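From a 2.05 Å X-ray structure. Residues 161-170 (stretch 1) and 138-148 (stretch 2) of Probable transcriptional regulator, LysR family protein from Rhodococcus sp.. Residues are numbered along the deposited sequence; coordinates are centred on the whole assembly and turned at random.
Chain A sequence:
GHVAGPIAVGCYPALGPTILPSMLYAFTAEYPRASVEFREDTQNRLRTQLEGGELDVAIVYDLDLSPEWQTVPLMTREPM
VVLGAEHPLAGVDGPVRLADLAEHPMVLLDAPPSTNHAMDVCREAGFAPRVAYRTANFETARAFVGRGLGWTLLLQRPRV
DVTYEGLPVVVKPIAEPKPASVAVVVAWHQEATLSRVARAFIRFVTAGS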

# COMPACT_ATOMS: atom_id res chain seq x y z
N ASP A 161 -0.91 7.32 14.12
CA ASP A 161 -0.59 5.92 14.47
C ASP A 161 -1.82 4.98 14.44
O ASP A 161 -2.13 4.29 15.43
CB ASP A 161 0.06 5.81 15.87
CG ASP A 161 1.52 6.33 15.92
OD1 ASP A 161 1.99 6.51 17.08
OD2 ASP A 161 2.20 6.53 14.88
N VAL A 162 -2.53 4.97 13.30
CA VAL A 162 -3.80 4.25 13.18
C VAL A 162 -3.76 3.52 11.84
O VAL A 162 -3.17 4.03 10.89
CB VAL A 162 -5.06 5.20 13.32
CG1 VAL A 162 -6.33 4.44 13.16
CG2 VAL A 162 -5.08 5.81 14.75
N THR A 163 -4.32 2.32 11.81
CA THR A 163 -4.29 1.49 10.64
C THR A 163 -5.61 1.67 9.93
O THR A 163 -6.52 2.37 10.44
CB THR A 163 -4.09 -0.00 10.99
OG1 THR A 163 -5.31 -0.52 11.54
CG2 THR A 163 -2.89 -0.26 11.99
N TYR A 164 -5.77 1.01 8.77
CA TYR A 164 -7.04 1.08 8.03
C TYR A 164 -8.25 0.50 8.78
O TYR A 164 -9.37 0.88 8.50
CB TYR A 164 -6.95 0.36 6.67
CG TYR A 164 -6.21 1.09 5.53
CD1 TYR A 164 -6.08 0.48 4.27
CD2 TYR A 164 -5.65 2.37 5.70
CE1 TYR A 164 -5.47 1.14 3.20
CE2 TYR A 164 -5.02 3.04 4.65
CZ TYR A 164 -4.94 2.41 3.40
OH TYR A 164 -4.33 3.06 2.36
N GLU A 165 -8.04 -0.45 9.70
CA GLU A 165 -9.13 -0.96 10.50
C GLU A 165 -9.47 -0.04 11.70
O GLU A 165 -10.40 -0.33 12.44
CB GLU A 165 -8.82 -2.33 11.05
CG GLU A 165 -8.38 -3.32 10.05
CD GLU A 165 -8.19 -4.70 10.65
OE1 GLU A 165 -7.38 -4.83 11.60
OE2 GLU A 165 -8.89 -5.65 10.18
N GLY A 166 -8.74 1.06 11.87
CA GLY A 166 -8.94 1.97 12.99
C GLY A 166 -8.28 1.50 14.27
O GLY A 166 -8.73 1.87 15.36
N LEU A 167 -7.24 0.65 14.15
CA LEU A 167 -6.52 0.19 15.33
C LEU A 167 -5.23 0.96 15.54
O LEU A 167 -4.65 1.45 14.55
CB LEU A 167 -6.24 -1.30 15.24
CG LEU A 167 -7.47 -2.17 15.39
CD1 LEU A 167 -7.03 -3.60 15.42
CD2 LEU A 167 -8.33 -1.84 16.67
N PRO A 168 -4.77 1.10 16.80
CA PRO A 168 -3.55 1.88 16.98
C PRO A 168 -2.34 0.99 16.77
O PRO A 168 -2.41 -0.25 16.80
CB PRO A 168 -3.62 2.35 18.42
CG PRO A 168 -4.28 1.19 19.12
CD PRO A 168 -5.29 0.62 18.11
N VAL A 169 -1.23 1.64 16.56
CA VAL A 169 -0.00 0.96 16.41
C VAL A 169 0.93 1.68 17.39
O VAL A 169 0.76 2.88 17.66
CB VAL A 169 0.34 1.08 14.93
CG1 VAL A 169 1.44 2.03 14.65
CG2 VAL A 169 0.30 -0.30 14.23
N VAL A 170 1.89 0.95 17.94
CA VAL A 170 2.78 1.47 18.95
C VAL A 170 4.20 1.34 18.43
O VAL A 170 4.71 0.24 18.20
CB VAL A 170 2.65 0.71 20.30
CG1 VAL A 170 3.67 1.32 21.36
CG2 VAL A 170 1.18 0.70 20.81
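Stretch 2 138-148: FETARAFVGRG

A helix packs one side against a looped hairpin-like segment, in a largely polar contact in which charged side chains of the helix grip the loop backbone and a glycine lets the two chains come close. Stretch 2 is helical from Phe138 onward, its turns held by bonds such as Ala143 N to Glu139 O (2.7 Å) and Gly146 N to Arg142 O (2.9 Å). Gly148 leaves the helix with positive phi, its N bonded back to Val145 O at 3.1 Å and weakly to Phe144 O at 3.2 Å, a Schellman motif. Stretch 1 is mostly loop: a type I turn runs from Thr163 to Gly166, closed by Gly166 N to Thr163 O at 2.9 Å, and the chain then doubles back, with Thr163 N bonded to Leu167 O (2.9 Å) and Val169 N to Asp161 O (3.0 Å), and Val170 lies in a strand that continues later in the chain. The helix touches both arms of this fold and runs crosswise to both: the CA atoms of Thr163 and Ala143 lie 5.2 Å apart, those of Val169 and Gly146 5.0 Å. The contact buries 582 Å² between them, both sides summed.

Glu139 and Arg142, one helical turn apart, hold the first arm. Glu139 OE1 accepts a hydrogen bond from Tyr164 N at 3.0 Å, while its CG lies over one face of the Tyr164 ring, 3.6 Å from the centroid and almost on the ring normal. Arg142 sends both terminal nitrogens to one carbonyl, NH2 to Val162 O at 3.0 Å and NH1 to Val162 O at 3.2 Å, so the acceptor lies at the guanidinium edge. A salt bridge within the helix, Arg142 NH2 to Glu139 OE2 at 2.9 Å, ties the two side chains together. Water 1 extends the grip, accepting from Arg142 NH1 at 3.0 Å and donating to Asp161 OD2 at 2.7 Å.

Thr163 touches four helix residues, Glu139, Arg142, Ala143 and Gly146. Its CG2 rests 3.3 Å from Arg142 O and 3.8 Å from Ala143 CA, while its OG1 accepts from Glu165 N at 3.3 Å within the turn. A CB on Gly146 would point at the loop and sit 2.9 Å from Thr163 CG2, a clash, so the bare glycine makes room for this methyl. Pro168 O also comes close, 3.6 Å from Gly146 CA, and Val169 CG2 packs 3.9 Å from the same Gly146 CA and 3.6 Å from Arg142 O.

Near the end of the helix, Arg147 meets the turn. Its NE forms a salt bridge with Glu165 OE1 at 3.2 Å, the carboxylate oxygen lying near the guanidinium plane, whereas Leu167 CD1 covers one face, 3.5 Å from Arg147 NE. Water 2 links the helix carbonyl to two loop side chains, donating to Ala143 O (2.8 Å) and Glu165 OE1 (2.8 Å) and accepting from Thr163 OG1 (2.6 Å); water 3 joins the backbones, donating to Gly146 O (2.6 Å) and Pro168 O (2.7 Å).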

# COMPACT_ATOMS: atom_id res chain seq x y z
N PHE A 138 2.94 -1.83 2.58
CA PHE A 138 3.29 -1.16 3.84
C PHE A 138 2.14 -1.16 4.81
O PHE A 138 2.32 -1.42 5.98
CB PHE A 138 3.75 0.27 3.53
CG PHE A 138 4.46 0.97 4.61
CD1 PHE A 138 5.85 1.00 4.63
CD2 PHE A 138 3.77 1.76 5.52
CE1 PHE A 138 6.57 1.74 5.63
CE2 PHE A 138 4.47 2.47 6.50
CZ PHE A 138 5.86 2.45 6.56
N GLU A 139 0.96 -0.82 4.32
CA GLU A 139 -0.21 -0.76 5.20
C GLU A 139 -0.65 -2.13 5.65
O GLU A 139 -1.17 -2.28 6.76
CB GLU A 139 -1.38 -0.06 4.55
CG GLU A 139 -2.56 0.17 5.53
CD GLU A 139 -2.19 0.98 6.79
OE1 GLU A 139 -2.96 0.94 7.78
OE2 GLU A 139 -1.13 1.66 6.83
N THR A 140 -0.45 -3.15 4.81
CA THR A 140 -0.75 -4.48 5.27
C THR A 140 0.13 -4.84 6.49
O THR A 140 -0.35 -5.45 7.45
CB THR A 140 -0.63 -5.52 4.15
OG1 THR A 140 -1.57 -5.18 3.10
CG2 THR A 140 -0.91 -6.94 4.70
N ALA A 141 1.40 -4.43 6.46
CA ALA A 141 2.29 -4.71 7.58
C ALA A 141 1.77 -4.01 8.82
O ALA A 141 1.69 -4.61 9.86
CB ALA A 141 3.72 -4.28 7.28
N ARG A 142 1.46 -2.72 8.72
CA ARG A 142 0.94 -1.93 9.88
C ARG A 142 -0.37 -2.46 10.35
O ARG A 142 -0.56 -2.63 11.57
CB ARG A 142 0.73 -0.44 9.51
CG ARG A 142 1.98 0.30 9.19
CD ARG A 142 1.67 1.77 8.78
NE ARG A 142 1.34 2.58 9.96
CZ ARG A 142 0.17 3.16 10.19
NH1 ARG A 142 0.02 3.91 11.28
NH2 ARG A 142 -0.84 3.02 9.36
N ALA A 143 -1.26 -2.81 9.41
CA ALA A 143 -2.59 -3.32 9.80
C ALA A 143 -2.51 -4.69 10.50
O ALA A 143 -3.23 -4.91 11.48
CB ALA A 143 -3.49 -3.44 8.61
N PHE A 144 -1.64 -5.58 10.01
CA PHE A 144 -1.43 -6.89 10.64
C PHE A 144 -0.87 -6.71 12.08
O PHE A 144 -1.33 -7.33 13.03
CB PHE A 144 -0.50 -7.78 9.81
CG PHE A 144 -1.18 -8.60 8.72
CD1 PHE A 144 -2.34 -8.19 8.13
CD2 PHE A 144 -0.62 -9.80 8.29
CE1 PHE A 144 -2.97 -8.93 7.15
CE2 PHE A 144 -1.25 -10.56 7.28
CZ PHE A 144 -2.40 -10.10 6.70
N VAL A 145 0.15 -5.89 12.24
CA VAL A 145 0.72 -5.62 13.56
C VAL A 145 -0.32 -4.97 14.51
O VAL A 145 -0.40 -5.33 15.70
CB VAL A 145 2.03 -4.74 13.41
CG1 VAL A 145 2.45 -4.17 14.71
CG2 VAL A 145 3.19 -5.59 12.80
N GLY A 146 -1.12 -4.02 14.02
CA GLY A 146 -2.08 -3.32 14.87
C GLY A 146 -3.15 -4.30 15.39
O GLY A 146 -3.63 -4.18 16.51
N ARG A 147 -3.49 -5.28 14.55
CA ARG A 147 -4.41 -6.35 14.90
C ARG A 147 -3.81 -7.47 15.81
O ARG A 147 -4.53 -8.22 16.38
CB ARG A 147 -5.08 -6.92 13.61
CG ARG A 147 -6.03 -8.06 13.84
CD ARG A 147 -7.27 -7.70 14.71
NE ARG A 147 -8.11 -6.69 14.06
CZ ARG A 147 -9.35 -6.37 14.42
NH1 ARG A 147 -9.94 -6.96 15.45
NH2 ARG A 147 -10.04 -5.45 13.73
N GLY A 148 -2.50 -7.56 15.96
CA GLY A 148 -1.92 -8.49 16.90
C GLY A 148 -1.24 -9.69 16.24
O GLY A 148 -0.87 -10.62 16.95
O HOH W 1 2.18 5.64 12.35
O HOH W 2 -5.31 -3.08 12.11
O HOH W 3 -3.37 -2.33 18.30